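Local atomic coordinates of putative O-GlcNAcase nagJ (Clostridium perfringens, PDB entry 6PV5), a protein that probably acts as a hexosaminidase of glycoside hydrolase family 84, this chain comprising an N-terminal domain, the catalytic barrel and a helical region that follows it. Residues A[419-424]-A[495-500]; A[487-492]-A[606-611]; A[151-156]-A[255-260]; A[186-191]-A[216-221]. All coordinates share one frame; numbering follows the deposited sequence.

Overall arrangement
Contact 4 lies deepest: it pairs the first two strands of the eight-stranded barrel and relies on backbone bonds, one arginine and one asparagine. Contact 3 touches it, since strand 259-264 runs beside strand 219-222, but sits at the surface, where the N-terminal domain meets the barrel through a lysine chain and a phenylalanine ring. Contacts 1 and 2 touch, through R497, D499 and T491, and join loops; both are largely buried and include bridging waters, backbone to backbone in contact 1, side chain to backbone in contact 2. Contact 1 rests on a barrel loop, contact 2 on the helical region. Contacts 2 and 3 lie on opposite sides of the chain's centre, their centres 37 Å apart.

Contact 1: A[419-424]-A[495-500]; sequences PIYDLD and TGRPDS
P419 meets the aliphatic part of R497, its ring atom CD 4.1 Å from R497 CD. Alongside this apolar touch a water ties the two backbones together, donating to P419 O at 2.6 Å and accepting from R497 N. I420 turns its side chain away from 495-500.

Y421 carries most of the contact. With CG anti to the backbone N (chi1 -165°), its ring extends along the other segment and rests one face on R497. The CA of R497 stands 3.6 Å from the centroid of the Y421 ring, 13° off the ring normal, a CH-pi contact. R497 CB lies beside Y421 CD1, and P498 CD comes in obliquely to Y421 CE2 at 3.9 Å. A tyrosine suits this place because its flat face can rest on the R497 backbone while its rim reaches P498. G496 takes a positive phi, which glycine, having no side chain, adopts readily. A second water donates to Y421 O (2.7 Å) and to T495 OG1. D422 OD2 is reached by a third water, which also accepts from G496 N.

The guanidinium of R497 leads away to E465 and N488. The side chains of P419 and Y421 also touch A464 of helix 464-476, whereas I420 and L423 reach W403 of strand 399-403 and F434 of strand 431-436, which seats the loop on the barrel beside the lead-in to helix 501-515.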
loop_
_atom_site.group_PDB
_atom_site.type_symbol
_atom_site.label_atom_id
_atom_site.label_comp_id
_atom_site.label_asym_id
_atom_site.label_seq_id
_atom_site.Cartn_x
_atom_site.Cartn_y
_atom_site.Cartn_z
ATOM N N PRO A 419 7.695 -5.273 2.945
ATOM C CA PRO A 419 7.630 -3.971 2.281
ATOM C C PRO A 419 7.518 -4.134 0.768
ATOM O O PRO A 419 7.945 -5.146 0.199
ATOM C CB PRO A 419 8.980 -3.330 2.653
ATOM C CG PRO A 419 9.912 -4.524 2.737
ATOM C CD PRO A 419 9.066 -5.624 3.366
ATOM N N ILE A 420 6.905 -3.132 0.127
ATOM C CA ILE A 420 7.028 -2.941 -1.317
ATOM C C ILE A 420 8.509 -3.032 -1.676
ATOM O O ILE A 420 9.341 -2.364 -1.090
ATOM C CB ILE A 420 6.449 -1.564 -1.697
ATOM C CG1 ILE A 420 4.981 -1.413 -1.268
ATOM C CG2 ILE A 420 6.658 -1.277 -3.180
ATOM C CD1 ILE A 420 4.050 -2.536 -1.692
ATOM N N TYR A 421 8.856 -3.871 -2.636
ATOM C CA TYR A 421 10.254 -4.254 -2.761
ATOM C C TYR A 421 10.634 -4.308 -4.236
ATOM O O TYR A 421 9.831 -4.778 -5.045
ATOM C CB TYR A 421 10.443 -5.638 -2.118
ATOM C CG TYR A 421 11.873 -6.030 -1.839
ATOM C CD1 TYR A 421 12.558 -5.539 -0.738
ATOM C CD2 TYR A 421 12.541 -6.906 -2.682
ATOM C CE1 TYR A 421 13.871 -5.917 -0.465
ATOM C CE2 TYR A 421 13.853 -7.284 -2.441
ATOM C CZ TYR A 421 14.511 -6.783 -1.332
ATOM O OH TYR A 421 15.794 -7.170 -1.105
ATOM N N ASP A 422 11.847 -3.825 -4.570
ATOM C CA ASP A 422 12.434 -3.953 -5.905
ATOM C C ASP A 422 11.660 -3.096 -6.909
ATOM O O ASP A 422 11.606 -3.419 -8.085
ATOM C CB ASP A 422 12.400 -5.392 -6.436
ATOM C CG ASP A 422 13.512 -6.322 -5.966
ATOM O OD1 ASP A 422 14.572 -5.801 -5.534
ATOM O OD2 ASP A 422 13.309 -7.580 -6.058
ATOM N N LEU A 423 11.027 -2.017 -6.455
ATOM C CA LEU A 423 10.474 -1.070 -7.415
ATOM C C LEU A 423 11.484 0.058 -7.629
ATOM O O LEU A 423 12.034 0.597 -6.680
ATOM C CB LEU A 423 9.144 -0.517 -6.906
ATOM C CG LEU A 423 7.978 -1.506 -6.784
ATOM C CD1 LEU A 423 6.683 -0.725 -6.605
ATOM C CD2 LEU A 423 7.875 -2.448 -7.984
ATOM N N ASP A 424 11.759 0.378 -8.890
ATOM C CA ASP A 424 12.819 1.326 -9.209
ATOM C C ASP A 424 12.591 2.646 -8.470
ATOM O O ASP A 424 11.491 3.193 -8.463
ATOM C CB ASP A 424 12.924 1.503 -10.727
ATOM C CG ASP A 424 14.259 2.078 -11.170
ATOM O OD1 ASP A 424 14.530 3.238 -10.833
ATOM O OD2 ASP A 424 15.001 1.360 -11.850
ATOM N N THR A 495 6.292 -12.575 -5.460
ATOM C CA THR A 495 7.155 -11.410 -5.508
ATOM C C THR A 495 7.363 -11.018 -4.054
ATOM O O THR A 495 6.730 -11.614 -3.184
ATOM C CB THR A 495 6.547 -10.290 -6.367
ATOM O OG1 THR A 495 7.540 -9.278 -6.577
ATOM C CG2 THR A 495 5.312 -9.671 -5.743
ATOM N N GLY A 496 8.224 -10.030 -3.801
ATOM C CA GLY A 496 8.403 -9.544 -2.440
ATOM C C GLY A 496 9.841 -9.722 -1.970
ATOM O O GLY A 496 10.627 -10.425 -2.605
ATOM N N ARG A 497 10.182 -9.058 -0.874
ATOM C CA ARG A 497 11.455 -9.295 -0.210
ATOM C C ARG A 497 11.597 -10.789 0.095
ATOM O O ARG A 497 10.645 -11.417 0.579
ATOM C CB ARG A 497 11.465 -8.468 1.079
ATOM C CG ARG A 497 12.622 -8.739 2.038
ATOM C CD ARG A 497 12.224 -8.231 3.413
ATOM N NE ARG A 497 13.213 -8.357 4.491
ATOM C CZ ARG A 497 13.304 -9.385 5.339
ATOM N NH1 ARG A 497 14.220 -9.359 6.290
ATOM N NH2 ARG A 497 12.491 -10.429 5.244
ATOM N N PRO A 498 12.779 -11.410 -0.165
ATOM C CA PRO A 498 13.016 -12.811 0.224
ATOM C C PRO A 498 12.878 -13.002 1.735
ATOM O O PRO A 498 13.236 -12.122 2.510
ATOM C CB PRO A 498 14.462 -13.092 -0.263
ATOM C CG PRO A 498 14.633 -12.057 -1.387
ATOM C CD PRO A 498 13.948 -10.805 -0.841
ATOM N N ASP A 499 12.326 -14.149 2.145
ATOM C CA ASP A 499 12.105 -14.440 3.554
ATOM C C ASP A 499 13.453 -14.627 4.259
ATOM O O ASP A 499 14.378 -15.186 3.669
ATOM C CB ASP A 499 11.396 -15.785 3.715
ATOM C CG ASP A 499 9.963 -15.831 3.198
ATOM O OD1 ASP A 499 9.324 -14.751 3.124
ATOM O OD2 ASP A 499 9.479 -16.965 2.915
ATOM N N SER A 500 13.542 -14.136 5.501
ATOM C CA SER A 500 14.623 -14.406 6.437
ATOM C C SER A 500 15.962 -14.614 5.725
ATOM O O SER A 500 16.546 -15.699 5.817
ATOM C CB SER A 500 14.279 -15.588 7.328
ATOM O OG SER A 500 14.192 -16.767 6.535
HETATM O O HOH W 1 8.033 -7.689 0.482
HETATM O O HOH W 2 8.449 -7.135 -4.828
HETATM O O HOH W 3 10.410 -8.871 -5.688
#

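Contact 2: A[487-492]-A[606-611]; sequences ANHSTR and TIANNV
H489 and I607 owe their meeting with the opposite segment to two torsions. In H489, CG is anti to the carbonyl carbon (chi1 -67°), which leaves CB against A608 while the imidazole runs on past it. In I607, CG1 is anti to the backbone N (chi1 -175°), and this branch passes H489 O and carries CD1 to within 3.9 Å of S490 CB.

Between these side chains lies the one direct hydrogen bond of the contact, from A608 N to H489 O at 3.0 Å, with an N-H...O angle of 151°. The type I turn from A487 to S490 spends the carbonyl of A487 on S490 N. A608 sits at positive phi, and its small CB fits obliquely beside the H489 ring, 3.9 Å from ND1. Further along, N610 ND2 lies 4.0 Å from R492 CG, the two side chains crossing at about a right angle; the guanidinium itself goes to P380 O and G496 O.

A water donates to both S490 OG (2.6 Å) and T606 O, and S490 OG also bonds to M415 O. Aromatic residues F561 and Y564 of helix 548-579 back I607.

The junction is thus mixed: one direct backbone bond set among van der Waals contacts, with water and K414 adding indirect polar links. K414 NZ binds both R492 O and N609 OD1, one from each segment. H489 NE2 is held by E530, whose carboxylate would probably stabilise a positive charge on the imidazole.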
loop_
_atom_site.group_PDB
_atom_site.type_symbol
_atom_site.label_atom_id
_atom_site.label_comp_id
_atom_site.label_asym_id
_atom_site.label_seq_id
_atom_site.Cartn_x
_atom_site.Cartn_y
_atom_site.Cartn_z
ATOM N N ALA A 487 7.151 -11.517 10.958
ATOM C CA ALA A 487 6.949 -11.044 9.591
ATOM C C ALA A 487 8.165 -11.349 8.708
ATOM O O ALA A 487 8.023 -11.570 7.508
ATOM C CB ALA A 487 6.642 -9.565 9.606
ATOM N N ASN A 488 9.352 -11.396 9.313
ATOM C CA ASN A 488 10.581 -11.738 8.602
ATOM C C ASN A 488 10.454 -13.053 7.837
ATOM O O ASN A 488 11.089 -13.226 6.788
ATOM C CB ASN A 488 11.789 -11.682 9.548
ATOM C CG ASN A 488 13.125 -12.054 8.934
ATOM O OD1 ASN A 488 13.484 -11.608 7.846
ATOM N ND2 ASN A 488 13.884 -12.874 9.644
ATOM N N HIS A 489 9.607 -13.971 8.325
ATOM C CA HIS A 489 9.508 -15.276 7.684
ATOM C C HIS A 489 8.317 -15.341 6.734
ATOM O O HIS A 489 7.929 -16.422 6.311
ATOM C CB HIS A 489 9.404 -16.388 8.736
ATOM C CG HIS A 489 10.633 -16.565 9.558
ATOM N ND1 HIS A 489 11.561 -17.529 9.270
ATOM C CD2 HIS A 489 11.098 -15.891 10.635
ATOM C CE1 HIS A 489 12.548 -17.470 10.151
ATOM N NE2 HIS A 489 12.292 -16.469 10.990
ATOM N N SER A 490 7.738 -14.188 6.384
ATOM C CA SER A 490 6.481 -14.193 5.644
ATOM C C SER A 490 6.410 -13.020 4.657
ATOM O O SER A 490 5.434 -12.255 4.684
ATOM C CB SER A 490 5.331 -14.076 6.630
ATOM O OG SER A 490 4.149 -14.625 6.064
ATOM N N THR A 491 7.469 -12.817 3.861
ATOM C CA THR A 491 7.527 -11.616 3.030
ATOM C C THR A 491 7.395 -12.008 1.567
ATOM O O THR A 491 6.824 -11.267 0.789
ATOM C CB THR A 491 8.748 -10.723 3.303
ATOM O OG1 THR A 491 9.946 -11.465 3.052
ATOM C CG2 THR A 491 8.794 -10.190 4.719
ATOM N N ARG A 492 7.873 -13.197 1.219
ATOM C CA ARG A 492 8.006 -13.571 -0.176
ATOM C C ARG A 492 6.835 -14.455 -0.604
ATOM O O ARG A 492 6.631 -15.523 -0.034
ATOM C CB ARG A 492 9.358 -14.270 -0.375
ATOM C CG ARG A 492 9.619 -14.810 -1.775
ATOM C CD ARG A 492 9.945 -13.702 -2.775
ATOM N NE ARG A 492 10.184 -14.242 -4.113
ATOM C CZ ARG A 492 10.515 -13.531 -5.194
ATOM N NH1 ARG A 492 10.661 -12.218 -5.128
ATOM N NH2 ARG A 492 10.718 -14.148 -6.338
ATOM N N THR A 606 0.845 -21.309 5.673
ATOM C CA THR A 606 2.176 -21.374 5.096
ATOM C C THR A 606 3.024 -20.237 5.658
ATOM O O THR A 606 2.654 -19.073 5.568
ATOM C CB THR A 606 2.102 -21.345 3.563
ATOM O OG1 THR A 606 1.270 -22.431 3.159
ATOM C CG2 THR A 606 3.435 -21.495 2.866
ATOM N N ILE A 607 4.157 -20.580 6.276
ATOM C CA ILE A 607 5.049 -19.575 6.830
ATOM C C ILE A 607 6.442 -20.195 6.942
ATOM O O ILE A 607 6.537 -21.380 7.246
ATOM C CB ILE A 607 4.552 -19.009 8.174
ATOM C CG1 ILE A 607 5.482 -17.872 8.614
ATOM C CG2 ILE A 607 4.475 -20.090 9.244
ATOM C CD1 ILE A 607 4.825 -16.768 9.361
ATOM N N ALA A 608 7.505 -19.410 6.674
ATOM C CA ALA A 608 8.849 -19.929 6.865
ATOM C C ALA A 608 9.097 -21.118 5.938
ATOM O O ALA A 608 9.964 -21.950 6.231
ATOM C CB ALA A 608 9.054 -20.325 8.326
ATOM N N ASN A 609 8.409 -21.144 4.783
ATOM C CA ASN A 609 8.292 -22.315 3.919
ATOM C C ASN A 609 9.428 -22.377 2.892
ATOM O O ASN A 609 9.625 -23.423 2.292
ATOM C CB ASN A 609 6.956 -22.339 3.159
ATOM C CG ASN A 609 6.738 -21.055 2.387
ATOM O OD1 ASN A 609 6.745 -19.970 2.971
ATOM N ND2 ASN A 609 6.601 -21.148 1.077
ATOM N N ASN A 610 10.176 -21.281 2.696
ATOM C CA ASN A 610 11.266 -21.230 1.724
ATOM C C ASN A 610 12.641 -21.472 2.374
ATOM O O ASN A 610 13.580 -21.835 1.676
ATOM C CB ASN A 610 11.361 -19.875 0.988
ATOM C CG ASN A 610 10.126 -19.529 0.177
ATOM O OD1 ASN A 610 9.544 -20.392 -0.467
ATOM N ND2 ASN A 610 9.722 -18.269 0.187
ATOM N N VAL A 611 12.797 -21.162 3.665
ATOM C CA VAL A 611 14.106 -21.218 4.319
ATOM C C VAL A 611 14.119 -22.236 5.472
ATOM O O VAL A 611 14.898 -23.182 5.440
ATOM C CB VAL A 611 14.559 -19.817 4.783
ATOM C CG1 VAL A 611 15.901 -19.875 5.516
ATOM C CG2 VAL A 611 14.601 -18.814 3.620
HETATM O O HOH W 4 2.212 -16.321 6.254
HETATM O O HOH W 5 6.261 -18.844 -0.961
#

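Contact 3: A[151-156]-A[255-260]; sequences DETGTF and ENKVDF
K257 sets its CG over one face of F156, toward the rim, just where a Schellman motif closes helix 243-255 and the barrel strand 259-264 is about to begin. F156 belongs to helix 152-163 of the N-terminal domain, so the contact joins that domain to the barrel.

The tight part is this pair. K257 CG comes 3.7 Å from the F156 centroid in a CH-pi contact, and the bend at chi2 (-53°) turns the rest of the chain toward E152 and T153, with T153 OG1 3.8 Å from K257 CD. The same ring approaches the helix end obliquely: F156 CE1 is 3.4 Å from E255 O, and F156 CE2 equally near N256 O. A phenylalanine suits the place, offering carbon to the lysine chain and to Y73 and L77 of helix 72-82.

Toward solvent, at exposed E152, the fit slackens. The ammonium finds its salt bridge in D71, while E152 OE2 remains 4.8 Å from K257 NZ; any attraction is probably weak, the more so as E152 also nears D71.

D151 caps the start of helix 152-163: its OD1 accepts from G154 N at 3.1 Å, met from above the carboxylate plane, and G154, without a side chain, leaves that oxygen room beside its own N.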
loop_
_atom_site.group_PDB
_atom_site.type_symbol
_atom_site.label_atom_id
_atom_site.label_comp_id
_atom_site.label_asym_id
_atom_site.label_seq_id
_atom_site.Cartn_x
_atom_site.Cartn_y
_atom_site.Cartn_z
ATOM N N ASP A 151 -2.719 23.717 -2.200
ATOM C CA ASP A 151 -4.094 23.399 -2.551
ATOM C C ASP A 151 -4.787 22.796 -1.331
ATOM O O ASP A 151 -4.163 22.605 -0.293
ATOM C CB ASP A 151 -4.157 22.493 -3.785
ATOM C CG ASP A 151 -3.127 21.367 -3.777
ATOM O OD1 ASP A 151 -2.474 21.165 -2.726
ATOM O OD2 ASP A 151 -2.966 20.708 -4.829
ATOM N N GLU A 152 -6.078 22.486 -1.475
ATOM C CA GLU A 152 -6.896 22.029 -0.366
ATOM C C GLU A 152 -6.371 20.704 0.181
ATOM O O GLU A 152 -6.428 20.469 1.388
ATOM C CB GLU A 152 -8.370 21.970 -0.765
ATOM C CG GLU A 152 -9.113 23.257 -0.437
ATOM C CD GLU A 152 -10.530 23.352 -0.976
ATOM O OE1 GLU A 152 -10.676 23.438 -2.207
ATOM O OE2 GLU A 152 -11.481 23.337 -0.164
ATOM N N THR A 153 -5.843 19.858 -0.711
ATOM C CA THR A 153 -5.305 18.571 -0.301
ATOM C C THR A 153 -3.992 18.791 0.434
ATOM O O THR A 153 -3.785 18.210 1.495
ATOM C CB THR A 153 -5.126 17.621 -1.488
ATOM O OG1 THR A 153 -6.442 17.341 -1.967
ATOM C CG2 THR A 153 -4.425 16.338 -1.099
ATOM N N GLY A 154 -3.140 19.652 -0.139
ATOM C CA GLY A 154 -1.847 19.993 0.429
ATOM C C GLY A 154 -1.951 20.428 1.891
ATOM O O GLY A 154 -1.086 20.101 2.702
ATOM N N THR A 155 -3.017 21.169 2.209
ATOM C CA THR A 155 -3.223 21.747 3.531
ATOM C C THR A 155 -3.661 20.654 4.512
ATOM O O THR A 155 -3.225 20.635 5.661
ATOM C CB THR A 155 -4.172 22.962 3.460
ATOM O OG1 THR A 155 -3.633 23.935 2.560
ATOM C CG2 THR A 155 -4.401 23.632 4.798
ATOM N N PHE A 156 -4.542 19.763 4.041
ATOM C CA PHE A 156 -4.944 18.554 4.746
ATOM C C PHE A 156 -3.724 17.697 5.106
ATOM O O PHE A 156 -3.581 17.292 6.259
ATOM C CB PHE A 156 -5.994 17.821 3.912
ATOM C CG PHE A 156 -6.663 16.640 4.565
ATOM C CD1 PHE A 156 -7.835 16.799 5.290
ATOM C CD2 PHE A 156 -6.155 15.358 4.407
ATOM C CE1 PHE A 156 -8.468 15.708 5.869
ATOM C CE2 PHE A 156 -6.794 14.269 4.978
ATOM C CZ PHE A 156 -7.948 14.443 5.708
ATOM N N GLU A 255 -14.047 13.166 2.873
ATOM C CA GLU A 255 -13.539 13.809 4.075
ATOM C C GLU A 255 -12.051 13.529 4.268
ATOM O O GLU A 255 -11.388 14.269 4.989
ATOM C CB GLU A 255 -14.341 13.372 5.297
ATOM C CG GLU A 255 -15.763 13.891 5.262
ATOM C CD GLU A 255 -16.706 13.239 6.252
ATOM O OE1 GLU A 255 -16.227 12.847 7.335
ATOM O OE2 GLU A 255 -17.912 13.121 5.929
ATOM N N ASN A 256 -11.529 12.489 3.597
ATOM C CA ASN A 256 -10.161 12.038 3.837
ATOM C C ASN A 256 -9.210 12.416 2.700
ATOM O O ASN A 256 -8.023 12.085 2.750
ATOM C CB ASN A 256 -10.122 10.547 4.180
ATOM C CG ASN A 256 -10.500 10.310 5.625
ATOM O OD1 ASN A 256 -9.729 10.621 6.525
ATOM N ND2 ASN A 256 -11.691 9.793 5.854
ATOM N N LYS A 257 -9.733 13.136 1.697
ATOM C CA LYS A 257 -8.964 13.551 0.537
ATOM C C LYS A 257 -8.552 12.311 -0.240
ATOM O O LYS A 257 -7.456 12.246 -0.788
ATOM C CB LYS A 257 -7.766 14.419 0.929
ATOM C CG LYS A 257 -8.119 15.767 1.553
ATOM C CD LYS A 257 -9.083 16.601 0.726
ATOM C CE LYS A 257 -9.164 18.042 1.186
ATOM N NZ LYS A 257 -10.287 18.747 0.527
ATOM N N VAL A 258 -9.464 11.342 -0.290
ATOM C CA VAL A 258 -9.235 10.108 -1.013
ATOM C C VAL A 258 -10.245 10.053 -2.142
ATOM O O VAL A 258 -11.441 10.045 -1.882
ATOM C CB VAL A 258 -9.374 8.869 -0.099
ATOM C CG1 VAL A 258 -9.359 7.583 -0.898
ATOM C CG2 VAL A 258 -8.328 8.839 1.004
ATOM N N ASP A 259 -9.753 9.997 -3.385
ATOM C CA ASP A 259 -10.638 9.823 -4.527
ATOM C C ASP A 259 -11.270 8.442 -4.492
ATOM O O ASP A 259 -10.572 7.428 -4.574
ATOM C CB ASP A 259 -9.924 9.989 -5.875
ATOM C CG ASP A 259 -9.478 11.414 -6.122
ATOM O OD1 ASP A 259 -10.255 12.334 -5.780
ATOM O OD2 ASP A 259 -8.363 11.594 -6.651
ATOM N N PHE A 260 -12.602 8.429 -4.393
ATOM C CA PHE A 260 -13.348 7.212 -4.596
ATOM C C PHE A 260 -13.459 7.003 -6.097
ATOM O O PHE A 260 -14.149 7.763 -6.781
ATOM C CB PHE A 260 -14.734 7.293 -3.946
ATOM C CG PHE A 260 -15.489 5.991 -3.972
ATOM C CD1 PHE A 260 -16.243 5.626 -5.067
ATOM C CD2 PHE A 260 -15.466 5.141 -2.881
ATOM C CE1 PHE A 260 -16.946 4.432 -5.077
ATOM C CE2 PHE A 260 -16.154 3.939 -2.893
ATOM C CZ PHE A 260 -16.910 3.593 -3.983
#

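Contact 4: A[186-191]-A[216-221]; sequences FKMRAV and KMNAYI
R189 grips the carbonyl of K216 side-on with two nitrogens, NE at 2.8 Å and NH2 at 2.9 Å from K216 O, both bonds lying in the guanidinium plane. Its NH1 turns the other way to F186 O and also meets E130 in a salt bridge, so the flat group is fixed on several sides. The N218 side chain crosses that of R189 at about a right angle, its amide over one guanidinium face with the planes 44° apart. Held with CG between its backbone N and carbonyl carbon (chi1 65°), N218 uses its amide much as a peptide group would: ND2 donates to K187 O at 2.8 Å, and OD1 accepts from R189 N at 2.9 Å along an almost straight 174° bond. Asparagine suits the spot because one side chain supplies both donor and acceptor; ND2 bonds to E130 as well.

The backbone takes over from here. R189 O is shared by N218 N and, weakly, A219 N where the strand begins; then V191 N donates to A219 O and I221 N to V191 O at 2.8 Å, the pattern of parallel strands.

On one face of the sheet the small methyls of A190 and A219 pack side by side, 3.7 Å between their CB atoms, and leave room for M188 CE, which presses on A219 CB at 3.4 Å, tighter than usual. On the other, V191 CG2 meets M217 CE at 3.8 Å, beside Y212 of helix 202-214.

Strand 188-192, helix 202-214 and strand 219-222 form a beta-alpha-beta crossover, the opening unit of the (beta/alpha)8, or TIM, barrel.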
loop_
_atom_site.group_PDB
_atom_site.type_symbol
_atom_site.label_atom_id
_atom_site.label_comp_id
_atom_site.label_asym_id
_atom_site.label_seq_id
_atom_site.Cartn_x
_atom_site.Cartn_y
_atom_site.Cartn_z
ATOM N N PHE A 186 4.396 10.404 -6.858
ATOM C CA PHE A 186 3.385 9.949 -7.799
ATOM C C PHE A 186 2.106 10.720 -7.523
ATOM O O PHE A 186 1.784 10.945 -6.360
ATOM C CB PHE A 186 3.103 8.448 -7.675
ATOM C CG PHE A 186 4.263 7.528 -7.979
ATOM C CD1 PHE A 186 4.404 6.950 -9.227
ATOM C CD2 PHE A 186 5.211 7.235 -7.012
ATOM C CE1 PHE A 186 5.476 6.111 -9.505
ATOM C CE2 PHE A 186 6.278 6.393 -7.290
ATOM C CZ PHE A 186 6.405 5.825 -8.537
ATOM N N LYS A 187 1.397 11.096 -8.592
ATOM C CA LYS A 187 0.249 11.980 -8.466
ATOM C C LYS A 187 -0.967 11.164 -8.052
ATOM O O LYS A 187 -1.941 11.718 -7.539
ATOM C CB LYS A 187 -0.054 12.711 -9.778
ATOM C CG LYS A 187 -0.554 11.817 -10.902
ATOM C CD LYS A 187 -0.909 12.558 -12.184
ATOM C CE LYS A 187 -1.491 11.608 -13.210
ATOM N NZ LYS A 187 -2.109 12.313 -14.360
ATOM N N MET A 188 -0.922 9.862 -8.360
ATOM C CA MET A 188 -1.938 8.947 -7.874
ATOM C C MET A 188 -1.273 7.831 -7.067
ATOM O O MET A 188 -0.393 7.125 -7.570
ATOM C CB MET A 188 -2.782 8.354 -8.997
ATOM C CG MET A 188 -4.087 7.825 -8.459
ATOM S SD MET A 188 -4.931 6.649 -9.516
ATOM C CE MET A 188 -6.590 6.844 -8.872
ATOM N N ARG A 189 -1.697 7.736 -5.800
ATOM C CA ARG A 189 -1.213 6.770 -4.821
ATOM C C ARG A 189 -2.431 6.052 -4.247
ATOM O O ARG A 189 -3.126 6.615 -3.417
ATOM C CB ARG A 189 -0.430 7.485 -3.719
ATOM C CG ARG A 189 0.738 8.310 -4.235
ATOM C CD ARG A 189 1.304 9.320 -3.249
ATOM N NE ARG A 189 0.242 10.089 -2.601
ATOM C CZ ARG A 189 -0.379 11.142 -3.137
ATOM N NH1 ARG A 189 -0.062 11.566 -4.355
ATOM N NH2 ARG A 189 -1.322 11.766 -2.446
ATOM N N ALA A 190 -2.721 4.845 -4.755
ATOM C CA ALA A 190 -4.029 4.247 -4.563
ATOM C C ALA A 190 -3.893 2.847 -3.965
ATOM O O ALA A 190 -2.827 2.224 -3.988
ATOM C CB ALA A 190 -4.733 4.150 -5.895
ATOM N N VAL A 191 -5.027 2.352 -3.474
ATOM C CA VAL A 191 -5.232 0.943 -3.205
ATOM C C VAL A 191 -6.420 0.532 -4.054
ATOM O O VAL A 191 -7.390 1.278 -4.119
ATOM C CB VAL A 191 -5.474 0.714 -1.697
ATOM C CG1 VAL A 191 -5.817 -0.729 -1.351
ATOM C CG2 VAL A 191 -4.302 1.205 -0.867
ATOM N N LYS A 216 -1.517 9.745 3.419
ATOM C CA LYS A 216 -1.418 10.584 2.233
ATOM C C LYS A 216 -1.540 9.744 0.962
ATOM O O LYS A 216 -0.997 10.124 -0.072
ATOM C CB LYS A 216 -0.140 11.433 2.244
ATOM C CG LYS A 216 0.075 12.307 3.477
ATOM C CD LYS A 216 1.307 13.160 3.389
ATOM C CE LYS A 216 1.537 14.003 4.624
ATOM N NZ LYS A 216 2.471 13.355 5.579
ATOM N N MET A 217 -2.284 8.633 1.034
ATOM C CA MET A 217 -2.716 7.951 -0.177
ATOM C C MET A 217 -4.040 8.564 -0.614
ATOM O O MET A 217 -4.946 8.699 0.193
ATOM C CB MET A 217 -2.933 6.455 0.047
ATOM C CG MET A 217 -1.745 5.767 0.709
ATOM S SD MET A 217 -1.891 3.949 0.634
ATOM C CE MET A 217 -1.399 3.649 -1.064
ATOM N N ASN A 218 -4.169 8.850 -1.914
ATOM C CA ASN A 218 -5.173 9.800 -2.363
ATOM C C ASN A 218 -6.237 9.108 -3.197
ATOM O O ASN A 218 -7.058 9.791 -3.787
ATOM C CB ASN A 218 -4.538 10.993 -3.098
ATOM C CG ASN A 218 -3.853 10.642 -4.409
ATOM O OD1 ASN A 218 -3.791 9.477 -4.810
ATOM N ND2 ASN A 218 -3.347 11.651 -5.105
ATOM N N ALA A 219 -6.230 7.768 -3.278
ATOM C CA ALA A 219 -7.302 7.138 -4.030
ATOM C C ALA A 219 -7.613 5.730 -3.533
ATOM O O ALA A 219 -6.732 4.986 -3.118
ATOM C CB ALA A 219 -6.965 7.113 -5.504
ATOM N N TYR A 220 -8.884 5.361 -3.673
ATOM C CA TYR A 220 -9.351 4.014 -3.435
ATOM C C TYR A 220 -10.139 3.561 -4.650
ATOM O O TYR A 220 -11.171 4.143 -4.973
ATOM C CB TYR A 220 -10.192 3.982 -2.152
ATOM C CG TYR A 220 -11.026 2.743 -1.961
ATOM C CD1 TYR A 220 -10.434 1.491 -1.847
ATOM C CD2 TYR A 220 -12.408 2.818 -1.882
ATOM C CE1 TYR A 220 -11.197 0.348 -1.689
ATOM C CE2 TYR A 220 -13.187 1.685 -1.706
ATOM C CZ TYR A 220 -12.579 0.445 -1.604
ATOM O OH TYR A 220 -13.336 -0.680 -1.424
ATOM N N ILE A 221 -9.658 2.506 -5.314
ATOM C CA ILE A 221 -10.347 2.000 -6.485
ATOM C C ILE A 221 -11.312 0.897 -6.075
ATOM O O ILE A 221 -10.926 -0.220 -5.718
ATOM C CB ILE A 221 -9.369 1.586 -7.610
ATOM C CG1 ILE A 221 -8.397 2.717 -7.951
ATOM C CG2 ILE A 221 -10.137 1.129 -8.837
ATOM C CD1 ILE A 221 -7.384 2.353 -9.005
#